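Local coordinates for protein probable TonB-dependent siderophore receptor PiuA (Acinetobacter baumannii, PDB 5FP1) that probably takes up iron across the outer membrane by binding iron-chelating siderophores, and may bind ferric enterobactin with micromolar affinity, at residues D54-T59 / D159-I164; L334-K339 / H347-G352; P235-S240 / G309-G314. All coordinates share one frame; numbering follows the deposited sequence.

Interaction 1 (D54-T59 / D159-I164); sequences DTKVTT and DNYQRI
Thr-58 lays its CB and CG2 over one face of the Arg-163 guanidinium, with CG2 3.5 Å above the plane and offset toward the rim, while Thr-58 CB stands 3.5 Å from Arg-163 NH1. The two side chains run past each other in opposite directions. Arg-163 is extended from CG to NE, and its NH1 also forms a salt bridge with Glu-110. Tyr-161 meets Thr-58 tip to tip, Tyr-161 OH 3.6 Å from Thr-58 CG2. The same hydroxyl lies 3.3 Å from Lys-56 CE, which comes in at the edge of the ring, near its plane. This is the plug-to-wall interface of a TonB-dependent receptor: 54-59 takes in the end of plug helix 49-55 and the chain just after it, and 161-164 begins a barrel strand. Lys-56, the first residue to leave the helix and one with positive phi, presents both its carbonyl and its side chain to that wall. No direct hydrogen bond crosses here, and ordered water does the work instead. One molecule donates to Lys-56 O at 2.6 Å and also pairs with Tyr-161 OH. The bend at chi4 (63°) brings Lys-56 NZ to two more: one accepts from NZ and donates to Arg-163 O, the other accepts from both NZ and Arg-163 NE. That shared water sits between like charges, NZ and NE being 4.8 Å apart, and would be expected to ease their repulsion.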
ATOM      1  N   ASP A  54       9.769 -14.771   8.948  1.00 22.50           N
ATOM      2  CA  ASP A  54       9.042 -15.452   9.985  1.00 23.40           C
ATOM      3  C   ASP A  54       7.565 -15.656   9.620  1.00 29.70           C
ATOM      4  O   ASP A  54       6.961 -16.695   9.955  1.00 23.20           O
ATOM      5  CB  ASP A  54       9.084 -14.635  11.268  1.00 24.56           C
ATOM      6  CG  ASP A  54      10.362 -14.842  12.078  1.00 28.26           C
ATOM      7  OD1 ASP A  54      11.285 -15.561  11.617  1.00 27.30           O
ATOM      8  OD2 ASP A  54      10.414 -14.228  13.164  1.00 23.83           O
ATOM      9  N   THR A  55       6.956 -14.643   8.990  1.00 24.49           N
ATOM     10  CA  THR A  55       5.527 -14.706   8.704  1.00 22.17           C
ATOM     11  C   THR A  55       5.210 -15.348   7.366  1.00 21.92           C
ATOM     12  O   THR A  55       4.091 -15.751   7.142  1.00 23.94           O
ATOM     13  CB  THR A  55       4.883 -13.296   8.699  1.00 23.12           C
ATOM     14  OG1 THR A  55       5.577 -12.435   7.794  1.00 22.64           O
ATOM     15  CG2 THR A  55       4.908 -12.710  10.096  1.00 21.84           C
ATOM     16  N   LYS A  56       6.214 -15.422   6.508  1.00 19.57           N
ATOM     17  CA  LYS A  56       6.112 -15.841   5.106  1.00 22.30           C
ATOM     18  C   LYS A  56       5.012 -15.067   4.380  1.00 24.66           C
ATOM     19  O   LYS A  56       4.255 -15.655   3.596  1.00 23.27           O
ATOM     20  CB  LYS A  56       5.898 -17.357   4.951  1.00 25.40           C
ATOM     21  CG  LYS A  56       6.432 -17.917   3.629  1.00 28.62           C
ATOM     22  CD  LYS A  56       6.112 -19.405   3.444  1.00 28.99           C
ATOM     23  CE  LYS A  56       6.400 -19.880   2.018  1.00 28.04           C
ATOM     24  NZ  LYS A  56       7.845 -19.761   1.668  1.00 37.87           N
ATOM     25  N   VAL A  57       4.917 -13.762   4.647  1.00 21.43           N
ATOM     26  CA  VAL A  57       3.984 -12.923   3.876  1.00 21.73           C
ATOM     27  C   VAL A  57       4.427 -12.853   2.434  1.00 20.28           C
ATOM     28  O   VAL A  57       5.616 -12.661   2.137  1.00 21.99           O
ATOM     29  CB  VAL A  57       3.776 -11.525   4.463  1.00 20.24           C
ATOM     30  CG1 VAL A  57       2.960 -11.608   5.741  1.00 22.12           C
ATOM     31  CG2 VAL A  57       5.101 -10.822   4.696  1.00 24.64           C
ATOM     32  N   THR A  58       3.480 -13.032   1.527  1.00 19.96           N
ATOM     33  CA  THR A  58       3.814 -13.092   0.122  1.00 21.49           C
ATOM     34  C   THR A  58       3.388 -11.854  -0.671  1.00 21.93           C
ATOM     35  O   THR A  58       3.848 -11.648  -1.790  1.00 22.74           O
ATOM     36  CB  THR A  58       3.203 -14.326  -0.541  1.00 24.81           C
ATOM     37  OG1 THR A  58       1.788 -14.183  -0.588  1.00 24.87           O
ATOM     38  CG2 THR A  58       3.599 -15.624   0.233  1.00 30.69           C
ATOM     39  N   THR A  59       2.523 -11.039  -0.087  1.00 19.39           N
ATOM     40  CA  THR A  59       2.080  -9.805  -0.735  1.00 19.94           C
ATOM     41  C   THR A  59       2.259  -8.632   0.232  1.00 18.72           C
ATOM     42  O   THR A  59       2.227  -8.796   1.459  1.00 18.02           O
ATOM     43  CB  THR A  59       0.599  -9.889  -1.123  1.00 20.00           C
ATOM     44  OG1 THR A  59      -0.201  -9.966   0.059  1.00 19.43           O
ATOM     45  CG2 THR A  59       0.303 -11.108  -2.010  1.00 23.15           C
ATOM     46  N   ASP A 159      -5.490 -25.426   0.775  1.00 25.05           N
ATOM     47  CA  ASP A 159      -6.220 -24.726  -0.302  1.00 27.53           C
ATOM     48  C   ASP A 159      -5.335 -24.438  -1.502  1.00 28.93           C
ATOM     49  O   ASP A 159      -5.357 -23.345  -2.081  1.00 23.77           O
ATOM     50  CB  ASP A 159      -6.908 -23.470   0.243  1.00 25.80           C
ATOM     51  CG  ASP A 159      -8.137 -23.807   1.082  1.00 28.78           C
ATOM     52  OD1 ASP A 159      -8.898 -24.706   0.659  1.00 31.81           O
ATOM     53  OD2 ASP A 159      -8.350 -23.220   2.173  1.00 26.61           O
ATOM     54  N   ASN A 160      -4.569 -25.466  -1.880  1.00 21.94           N
ATOM     55  CA  ASN A 160      -3.804 -25.507  -3.124  1.00 23.54           C
ATOM     56  C   ASN A 160      -2.784 -24.380  -3.251  1.00 24.12           C
ATOM     57  O   ASN A 160      -2.576 -23.838  -4.319  1.00 24.69           O
ATOM     58  CB  ASN A 160      -4.736 -25.534  -4.331  1.00 25.55           C
ATOM     59  CG  ASN A 160      -5.481 -26.860  -4.436  1.00 42.33           C
ATOM     60  OD1 ASN A 160      -4.887 -27.924  -4.276  1.00 40.02           O
ATOM     61  ND2 ASN A 160      -6.786 -26.802  -4.659  1.00 40.01           N
ATOM     62  N   TYR A 161      -2.135 -24.079  -2.145  1.00 21.97           N
ATOM     63  CA  TYR A 161      -0.971 -23.187  -2.129  1.00 20.67           C
ATOM     64  C   TYR A 161       0.277 -23.932  -2.576  1.00 24.14           C
ATOM     65  O   TYR A 161       0.594 -25.001  -2.044  1.00 24.24           O
ATOM     66  CB  TYR A 161      -0.821 -22.691  -0.707  1.00 20.88           C
ATOM     67  CG  TYR A 161       0.309 -21.745  -0.387  1.00 23.30           C
ATOM     68  CD1 TYR A 161       1.634 -22.183  -0.373  1.00 22.30           C
ATOM     69  CD2 TYR A 161       0.053 -20.431  -0.007  1.00 23.30           C
ATOM     70  CE1 TYR A 161       2.657 -21.335  -0.018  1.00 22.80           C
ATOM     71  CE2 TYR A 161       1.075 -19.574   0.350  1.00 23.28           C
ATOM     72  CZ  TYR A 161       2.376 -20.032   0.358  1.00 25.12           C
ATOM     73  OH  TYR A 161       3.402 -19.198   0.722  1.00 25.03           O
ATOM     74  N   GLN A 162       0.972 -23.385  -3.568  1.00 21.16           N
ATOM     75  CA  GLN A 162       2.321 -23.847  -3.927  1.00 22.69           C
ATOM     76  C   GLN A 162       3.159 -22.660  -4.288  1.00 23.81           C
ATOM     77  O   GLN A 162       2.723 -21.817  -5.067  1.00 21.84           O
ATOM     78  CB  GLN A 162       2.274 -24.800  -5.136  1.00 26.16           C
ATOM     79  CG  GLN A 162       1.372 -26.007  -4.927  1.00 36.18           C
ATOM     80  CD  GLN A 162       1.026 -26.691  -6.241  1.00 53.74           C
ATOM     81  OE1 GLN A 162       1.857 -26.783  -7.136  1.00 52.43           O
ATOM     82  NE2 GLN A 162      -0.209 -27.158  -6.365  1.00 70.76           N
ATOM     83  N   ARG A 163       4.370 -22.593  -3.750  1.00 21.61           N
ATOM     84  CA  ARG A 163       5.240 -21.452  -3.996  1.00 20.32           C
ATOM     85  C   ARG A 163       6.691 -21.894  -4.050  1.00 20.92           C
ATOM     86  O   ARG A 163       7.150 -22.622  -3.169  1.00 23.40           O
ATOM     87  CB  ARG A 163       5.072 -20.426  -2.867  1.00 19.86           C
ATOM     88  CG  ARG A 163       5.838 -19.130  -3.079  1.00 22.94           C
ATOM     89  CD  ARG A 163       5.637 -18.219  -1.889  1.00 20.84           C
ATOM     90  NE  ARG A 163       6.372 -16.957  -1.982  1.00 21.06           N
ATOM     91  CZ  ARG A 163       5.943 -15.863  -2.615  1.00 24.63           C
ATOM     92  NH1 ARG A 163       4.793 -15.865  -3.276  1.00 22.62           N
ATOM     93  NH2 ARG A 163       6.679 -14.764  -2.611  1.00 22.42           N
ATOM     94  N   ILE A 164       7.398 -21.467  -5.074  1.00 23.67           N
ATOM     95  CA  ILE A 164       8.833 -21.717  -5.162  1.00 24.00           C
ATOM     96  C   ILE A 164       9.509 -20.395  -5.403  1.00 24.67           C
ATOM     97  O   ILE A 164       9.089 -19.625  -6.270  1.00 20.58           O
ATOM     98  CB  ILE A 164       9.153 -22.673  -6.341  1.00 29.07           C
ATOM     99  CG1 ILE A 164       8.545 -24.049  -6.084  1.00 35.51           C
ATOM    100  CG2 ILE A 164      10.662 -22.810  -6.534  1.00 33.91           C
ATOM    101  CD1 ILE A 164       8.448 -24.923  -7.316  1.00 41.39           C
TER
HETATM  102  O   HOH W   1       2.739 -17.699   2.864  1.00 23.68           O
HETATM  103  O   HOH W   2       8.151 -20.876  -0.988  1.00 31.19           O
HETATM  104  O   HOH W   3       8.016 -16.929   0.308  1.00 47.85           O

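Interaction 2 (L334-K339 / H347-G352); sequences LALTGK and HRFNVG
Phe-349 folds its ring back across the neighbouring strand at Gly-338. From CB, a chi1 of 67° sets CG between the backbone N and the carbonyl carbon; the ring itself lies over the partner strand. CG lies 3.9 Å from Gly-338 O, and CD2 comes closer to that oxygen, at 3.4 Å, the oxygen lying over one ring face. CE2 follows against the same carbonyl, 3.6 Å from both Gly-338 C and O. On the other branch CD1 and CE1 each meet Leu-336 O, which lies at the edge near the ring plane; CE1 also touches Leu-336 CG at 4.0 Å. At the tip, CZ rests 3.8 Å from Gly-338 N. This cross-strand Phe-Gly pairing is known as aromatic rescue of glycine. Beneath it Gly-338 and Phe-349 form a hydrogen-bonded pair, Phe-349 N to Gly-338 O at 3.0 Å being nearly straight (171°). Leu-336 and Val-351 form the next such pair. On the opposite face Thr-337 CG2 packs 3.4 Å from Asn-350 ND2; Asn-350 OD1 bonds to Tyr-422 OH and ND2 to the carbonyl of Ser-31. The two strands, 315-341 and 346-368, form a hairpin of the barrel wall, flanked by strand 284-304 on one side and strand 405-428 on the other.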
ATOM      1  N   LEU A 334      18.218  12.969  -9.407  1.00 21.13           N
ATOM      2  CA  LEU A 334      19.636  13.324  -9.255  1.00 20.80           C
ATOM      3  C   LEU A 334      19.789  13.878  -7.845  1.00 22.93           C
ATOM      4  O   LEU A 334      19.068  14.802  -7.474  1.00 23.27           O
ATOM      5  CB  LEU A 334      19.990  14.395 -10.292  1.00 23.05           C
ATOM      6  CG  LEU A 334      21.420  14.940 -10.339  1.00 25.26           C
ATOM      7  CD1 LEU A 334      22.361  13.819 -10.735  1.00 25.96           C
ATOM      8  CD2 LEU A 334      21.471  16.071 -11.344  1.00 31.51           C
ATOM      9  N   ALA A 335      20.644  13.255  -7.034  1.00 21.46           N
ATOM     10  CA  ALA A 335      20.764  13.602  -5.624  1.00 22.80           C
ATOM     11  C   ALA A 335      22.231  13.714  -5.251  1.00 26.73           C
ATOM     12  O   ALA A 335      23.023  12.814  -5.529  1.00 24.22           O
ATOM     13  CB  ALA A 335      20.130  12.547  -4.743  1.00 23.52           C
ATOM     14  N   LEU A 336      22.560  14.804  -4.579  1.00 22.91           N
ATOM     15  CA  LEU A 336      23.867  14.966  -3.949  1.00 24.69           C
ATOM     16  C   LEU A 336      23.691  14.767  -2.449  1.00 25.02           C
ATOM     17  O   LEU A 336      22.917  15.489  -1.797  1.00 23.94           O
ATOM     18  CB  LEU A 336      24.362  16.379  -4.232  1.00 26.50           C
ATOM     19  CG  LEU A 336      25.746  16.729  -3.676  1.00 29.11           C
ATOM     20  CD1 LEU A 336      26.801  16.018  -4.490  1.00 25.64           C
ATOM     21  CD2 LEU A 336      25.957  18.231  -3.745  1.00 34.61           C
ATOM     22  N   THR A 337      24.396  13.784  -1.901  1.00 24.11           N
ATOM     23  CA  THR A 337      24.266  13.446  -0.510  1.00 27.70           C
ATOM     24  C   THR A 337      25.617  13.461   0.195  1.00 32.32           C
ATOM     25  O   THR A 337      26.673  13.326  -0.429  1.00 28.41           O
ATOM     26  CB  THR A 337      23.703  12.023  -0.321  1.00 28.01           C
ATOM     27  OG1 THR A 337      24.493  11.094  -1.076  1.00 27.17           O
ATOM     28  CG2 THR A 337      22.245  11.940  -0.779  1.00 28.78           C
ATOM     29  N   GLY A 338      25.576  13.557   1.512  1.00 30.47           N
ATOM     30  CA  GLY A 338      26.778  13.352   2.292  1.00 33.38           C
ATOM     31  C   GLY A 338      26.786  14.171   3.553  1.00 34.31           C
ATOM     32  O   GLY A 338      25.733  14.475   4.126  1.00 26.90           O
ATOM     33  N   LYS A 339      27.986  14.516   4.002  1.00 32.70           N
ATOM     34  CA  LYS A 339      28.119  15.335   5.196  1.00 34.84           C
ATOM     35  C   LYS A 339      29.221  16.362   5.057  1.00 42.80           C
ATOM     36  O   LYS A 339      30.211  16.150   4.347  1.00 39.02           O
ATOM     37  CB  LYS A 339      28.314  14.470   6.431  1.00 38.13           C
ATOM     38  CG  LYS A 339      29.286  13.336   6.299  1.00 50.21           C
ATOM     39  CD  LYS A 339      28.933  12.235   7.291  1.00 58.39           C
ATOM     40  CE  LYS A 339      29.802  11.002   7.086  1.00 72.14           C
ATOM     41  NZ  LYS A 339      31.163  11.182   7.665  1.00 77.27           N
ATOM     42  N   HIS A 347      26.602  19.048   9.069  1.00 28.10           N
ATOM     43  CA  HIS A 347      25.462  18.895   8.159  1.00 27.28           C
ATOM     44  C   HIS A 347      25.411  17.500   7.579  1.00 31.06           C
ATOM     45  O   HIS A 347      26.430  16.954   7.153  1.00 30.92           O
ATOM     46  CB  HIS A 347      25.546  19.879   7.020  1.00 28.15           C
ATOM     47  CG  HIS A 347      25.534  21.304   7.443  1.00 30.51           C
ATOM     48  ND1 HIS A 347      24.424  22.109   7.317  1.00 31.20           N
ATOM     49  CD2 HIS A 347      26.513  22.091   7.951  1.00 36.27           C
ATOM     50  CE1 HIS A 347      24.717  23.329   7.730  1.00 33.40           C
ATOM     51  NE2 HIS A 347      25.978  23.342   8.123  1.00 33.93           N
ATOM     52  N   ARG A 348      24.232  16.898   7.639  1.00 28.96           N
ATOM     53  CA  ARG A 348      23.952  15.646   6.959  1.00 26.73           C
ATOM     54  C   ARG A 348      22.835  15.926   5.966  1.00 27.15           C
ATOM     55  O   ARG A 348      21.731  16.317   6.363  1.00 23.98           O
ATOM     56  CB  ARG A 348      23.566  14.577   7.959  1.00 29.88           C
ATOM     57  CG  ARG A 348      24.762  14.114   8.776  1.00 35.69           C
ATOM     58  CD  ARG A 348      24.359  13.220   9.906  1.00 48.49           C
ATOM     59  NE  ARG A 348      23.489  13.894  10.877  1.00 55.62           N
ATOM     60  CZ  ARG A 348      23.020  13.276  11.952  1.00 50.24           C
ATOM     61  NH1 ARG A 348      23.370  12.012  12.174  1.00 57.59           N
ATOM     62  NH2 ARG A 348      22.206  13.893  12.795  1.00 40.13           N
ATOM     63  N   PHE A 349      23.144  15.827   4.678  1.00 22.20           N
ATOM     64  CA  PHE A 349      22.259  16.414   3.675  1.00 22.67           C
ATOM     65  C   PHE A 349      21.940  15.512   2.482  1.00 23.05           C
ATOM     66  O   PHE A 349      22.637  14.537   2.190  1.00 24.85           O
ATOM     67  CB  PHE A 349      22.851  17.717   3.158  1.00 24.59           C
ATOM     68  CG  PHE A 349      24.121  17.532   2.376  1.00 30.39           C
ATOM     69  CD1 PHE A 349      24.082  17.252   1.022  1.00 32.41           C
ATOM     70  CD2 PHE A 349      25.359  17.669   2.993  1.00 34.02           C
ATOM     71  CE1 PHE A 349      25.251  17.084   0.290  1.00 29.20           C
ATOM     72  CE2 PHE A 349      26.525  17.511   2.267  1.00 33.18           C
ATOM     73  CZ  PHE A 349      26.471  17.207   0.920  1.00 31.67           C
ATOM     74  N   ASN A 350      20.881  15.897   1.802  1.00 22.84           N
ATOM     75  CA  ASN A 350      20.481  15.305   0.544  1.00 21.94           C
ATOM     76  C   ASN A 350      19.796  16.438  -0.164  1.00 22.67           C
ATOM     77  O   ASN A 350      18.779  16.984   0.319  1.00 22.11           O
ATOM     78  CB  ASN A 350      19.562  14.094   0.771  1.00 24.44           C
ATOM     79  CG  ASN A 350      19.155  13.421  -0.529  1.00 19.77           C
ATOM     80  OD1 ASN A 350      19.075  14.071  -1.563  1.00 20.01           O
ATOM     81  ND2 ASN A 350      18.908  12.131  -0.479  1.00 24.29           N
ATOM     82  N   VAL A 351      20.402  16.875  -1.264  0.50 19.48           N
ATOM     83  CA  VAL A 351      19.828  17.908  -2.101  0.50 18.83           C
ATOM     84  C   VAL A 351      19.726  17.365  -3.525  0.50 21.64           C
ATOM     85  O   VAL A 351      20.578  16.596  -3.968  0.50 22.42           O
ATOM     86  CB  VAL A 351      20.664  19.203  -2.050  0.50 23.17           C
ATOM     87  CG1 VAL A 351      20.843  19.640  -0.601  0.50 26.90           C
ATOM     88  CG2 VAL A 351      22.023  19.016  -2.721  0.50 18.70           C
ATOM     89  N   GLY A 352      18.676  17.743  -4.240  1.00 20.85           N
ATOM     90  CA  GLY A 352      18.391  17.082  -5.507  1.00 23.15           C
ATOM     91  C   GLY A 352      17.270  17.602  -6.338  1.00 20.75           C
ATOM     92  O   GLY A 352      16.646  18.626  -6.034  1.00 20.77           O
TER

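Interaction 3 (P235-S240 / G309-G314); sequences PYWDSS and GNVGKG
Opposite the indole of Trp-237, the short 3-10 segment that carries Val-311 and Gly-312 is closed by a 2.8 Å backbone bond from Lys-313 N to Asn-310 O. A second bond of this turn runs from Gly-312 N to Gly-309 O. In Trp-237 a chi1 of -164° puts CG anti to the backbone N, and one face of the indole lies against the turn. Val-311 CG1 sits over the five-membered ring, 3.7 Å from its centroid and 22° off the normal, a CH-pi contact. Toward the six-membered ring the same face is covered by backbone: Gly-312 N stands 3.5 Å above the plane, and Gly-312 CA approaches Trp-237 CZ2 to 3.3 Å, a closeness that a glycine permits because no CB intervenes. In the 22-stranded barrel of this receptor family such excursions belong to the extracellular loops, and here two of them meet. Strand 234-238 lies in the long connection between barrel strands 215-226 and 264-279, whereas the 3-10 turn belongs to the loop that links strand 284-304 to strand 315-341. The other methyl of Val-311, CG2, turns to Pro-235, where it lies 3.8 Å from Pro-235 CG. Asn-310, which makes no contact with 235-240, bonds through ND2 to Asp-305 and to the carbonyl of Ser-381.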
ATOM      1  N   PRO A 235     -21.888  -8.442   0.968  1.00 16.36           N
ATOM      2  CA  PRO A 235     -22.695  -7.211   0.897  1.00 17.07           C
ATOM      3  C   PRO A 235     -23.113  -6.729   2.283  1.00 18.69           C
ATOM      4  O   PRO A 235     -23.389  -7.558   3.147  1.00 17.43           O
ATOM      5  CB  PRO A 235     -23.932  -7.649   0.114  1.00 18.04           C
ATOM      6  CG  PRO A 235     -24.061  -9.117   0.414  1.00 18.23           C
ATOM      7  CD  PRO A 235     -22.666  -9.631   0.577  1.00 17.84           C
ATOM      8  N   TYR A 236     -23.206  -5.416   2.478  1.00 15.59           N
ATOM      9  CA  TYR A 236     -23.749  -4.880   3.741  1.00 17.51           C
ATOM     10  C   TYR A 236     -25.249  -5.178   3.780  1.00 18.62           C
ATOM     11  O   TYR A 236     -25.952  -5.038   2.753  1.00 18.43           O
ATOM     12  CB  TYR A 236     -23.613  -3.368   3.804  1.00 16.58           C
ATOM     13  CG  TYR A 236     -22.181  -2.839   3.854  1.00 17.88           C
ATOM     14  CD1 TYR A 236     -21.335  -3.151   4.916  1.00 17.62           C
ATOM     15  CD2 TYR A 236     -21.693  -2.014   2.858  1.00 18.68           C
ATOM     16  CE1 TYR A 236     -20.023  -2.684   4.960  1.00 18.69           C
ATOM     17  CE2 TYR A 236     -20.404  -1.509   2.923  1.00 19.36           C
ATOM     18  CZ  TYR A 236     -19.574  -1.853   3.959  1.00 17.44           C
ATOM     19  OH  TYR A 236     -18.297  -1.325   3.985  1.00 18.84           O
ATOM     20  N   TRP A 237     -25.749  -5.544   4.960  1.00 18.03           N
ATOM     21  CA  TRP A 237     -27.178  -5.749   5.118  1.00 17.91           C
ATOM     22  C   TRP A 237     -27.620  -5.572   6.558  1.00 18.80           C
ATOM     23  O   TRP A 237     -26.964  -6.046   7.492  1.00 18.00           O
ATOM     24  CB  TRP A 237     -27.608  -7.145   4.614  1.00 20.45           C
ATOM     25  CG  TRP A 237     -29.109  -7.252   4.399  1.00 18.61           C
ATOM     26  CD1 TRP A 237     -30.012  -7.965   5.160  1.00 21.94           C
ATOM     27  CD2 TRP A 237     -29.877  -6.559   3.418  1.00 18.00           C
ATOM     28  NE1 TRP A 237     -31.292  -7.783   4.679  1.00 20.97           N
ATOM     29  CE2 TRP A 237     -31.244  -6.929   3.612  1.00 19.60           C
ATOM     30  CE3 TRP A 237     -29.554  -5.703   2.362  1.00 17.46           C
ATOM     31  CZ2 TRP A 237     -32.251  -6.451   2.820  1.00 19.20           C
ATOM     32  CZ3 TRP A 237     -30.573  -5.227   1.570  1.00 21.05           C
ATOM     33  CH2 TRP A 237     -31.916  -5.591   1.822  1.00 21.22           C
ATOM     34  N   ASP A 238     -28.760  -4.904   6.694  1.00 17.81           N
ATOM     35  CA  ASP A 238     -29.441  -4.768   7.984  1.00 20.67           C
ATOM     36  C   ASP A 238     -30.881  -5.297   7.837  1.00 19.16           C
ATOM     37  O   ASP A 238     -31.717  -4.664   7.191  1.00 20.94           O
ATOM     38  CB  ASP A 238     -29.456  -3.319   8.390  1.00 21.67           C
ATOM     39  CG  ASP A 238     -30.155  -3.078   9.739  1.00 34.68           C
ATOM     40  OD1 ASP A 238     -31.092  -3.815  10.069  1.00 29.79           O
ATOM     41  OD2 ASP A 238     -29.781  -2.115  10.436  1.00 36.92           O
ATOM     42  N   SER A 239     -31.130  -6.468   8.413  1.00 24.07           N
ATOM     43  CA  SER A 239     -32.403  -7.186   8.235  1.00 30.67           C
ATOM     44  C   SER A 239     -33.557  -6.406   8.859  1.00 31.69           C
ATOM     45  O   SER A 239     -34.646  -6.364   8.303  1.00 32.18           O
ATOM     46  CB  SER A 239     -32.331  -8.558   8.906  1.00 32.60           C
ATOM     47  OG  SER A 239     -31.588  -9.464   8.139  1.00 44.90           O
ATOM     48  N   SER A 240     -33.296  -5.768   9.995  1.00 35.90           N
ATOM     49  CA  SER A 240     -34.296  -4.917  10.670  1.00 40.85           C
ATOM     50  C   SER A 240     -34.807  -3.814   9.775  1.00 42.35           C
ATOM     51  O   SER A 240     -35.998  -3.556   9.726  1.00 38.83           O
ATOM     52  CB  SER A 240     -33.697  -4.282  11.921  1.00 45.39           C
ATOM     53  OG  SER A 240     -33.348  -5.283  12.849  1.00 55.31           O
ATOM     54  N   GLY A 309     -30.837  -4.469  -3.129  1.00 20.06           N
ATOM     55  CA  GLY A 309     -31.901  -4.984  -2.270  1.00 22.24           C
ATOM     56  C   GLY A 309     -32.220  -6.469  -2.479  1.00 21.64           C
ATOM     57  O   GLY A 309     -33.085  -7.011  -1.821  1.00 20.99           O
ATOM     58  N   ASN A 310     -31.541  -7.134  -3.407  1.00 16.58           N
ATOM     59  CA  ASN A 310     -31.842  -8.533  -3.660  1.00 20.23           C
ATOM     60  C   ASN A 310     -31.444  -9.397  -2.509  1.00 20.54           C
ATOM     61  O   ASN A 310     -32.016 -10.475  -2.317  1.00 17.93           O
ATOM     62  CB  ASN A 310     -31.242  -9.054  -4.983  1.00 18.39           C
ATOM     63  CG  ASN A 310     -31.654  -8.217  -6.157  1.00 20.36           C
ATOM     64  OD1 ASN A 310     -32.837  -8.107  -6.489  1.00 22.38           O
ATOM     65  ND2 ASN A 310     -30.684  -7.591  -6.781  1.00 16.63           N
ATOM     66  N   VAL A 311     -30.510  -8.911  -1.707  1.00 16.98           N
ATOM     67  CA  VAL A 311     -30.069  -9.630  -0.526  1.00 16.62           C
ATOM     68  C   VAL A 311     -31.251  -9.970   0.419  1.00 17.80           C
ATOM     69  O   VAL A 311     -31.265 -11.017   1.046  1.00 16.99           O
ATOM     70  CB  VAL A 311     -28.989  -8.834   0.226  1.00 19.11           C
ATOM     71  CG1 VAL A 311     -28.724  -9.409   1.601  1.00 19.80           C
ATOM     72  CG2 VAL A 311     -27.704  -8.793  -0.606  1.00 18.37           C
ATOM     73  N   GLY A 312     -32.195  -9.052   0.517  1.00 15.78           N
ATOM     74  CA  GLY A 312     -33.375  -9.219   1.355  1.00 19.18           C
ATOM     75  C   GLY A 312     -34.370 -10.205   0.768  1.00 20.65           C
ATOM     76  O   GLY A 312     -35.328 -10.580   1.450  1.00 20.12           O
ATOM     77  N   LYS A 313     -34.108 -10.663  -0.462  1.00 20.77           N
ATOM     78  CA  LYS A 313     -34.894 -11.761  -1.061  1.00 22.29           C
ATOM     79  C   LYS A 313     -34.054 -13.010  -1.333  1.00 21.75           C
ATOM     80  O   LYS A 313     -34.451 -13.926  -2.068  1.00 20.46           O
ATOM     81  CB  LYS A 313     -35.671 -11.247  -2.271  1.00 28.53           C
ATOM     82  CG  LYS A 313     -34.863 -10.891  -3.463  1.00 38.46           C
ATOM     83  CD  LYS A 313     -35.679 -10.032  -4.429  1.00 50.30           C
ATOM     84  CE  LYS A 313     -35.063 -10.102  -5.821  1.00 45.87           C
ATOM     85  NZ  LYS A 313     -35.691  -9.205  -6.823  1.00 47.69           N
ATOM     86  N   GLY A 314     -32.910 -13.063  -0.656  1.00 18.85           N
ATOM     87  CA  GLY A 314     -32.020 -14.211  -0.666  1.00 19.77           C
ATOM     88  C   GLY A 314     -31.221 -14.396  -1.957  1.00 18.71           C
ATOM     89  O   GLY A 314     -30.747 -15.495  -2.242  1.00 18.75           O
TER

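The three contacts illustrate how one receptor uses different chemistry at different places. Interaction 1 joins plug to wall, partly buried, through waters and charged side chains; interaction 2 lies within the wall itself, a surface contact built on regular backbone hydrogen bonding; interaction 3, partly buried, packs a short strand of one extracellular loop against the 3-10 turn of another, by apolar contact on an aromatic face. Interactions 1 and 2 both reach the barrel sheet, with centres 39 Å apart, whereas interactions 2 and 3 fall on opposite sides of the chain's centre, 58 Å apart between centres. Strand 315-341 nevertheless connects the latter pair: it starts just after 309-314 and carries 334-339 near its far end.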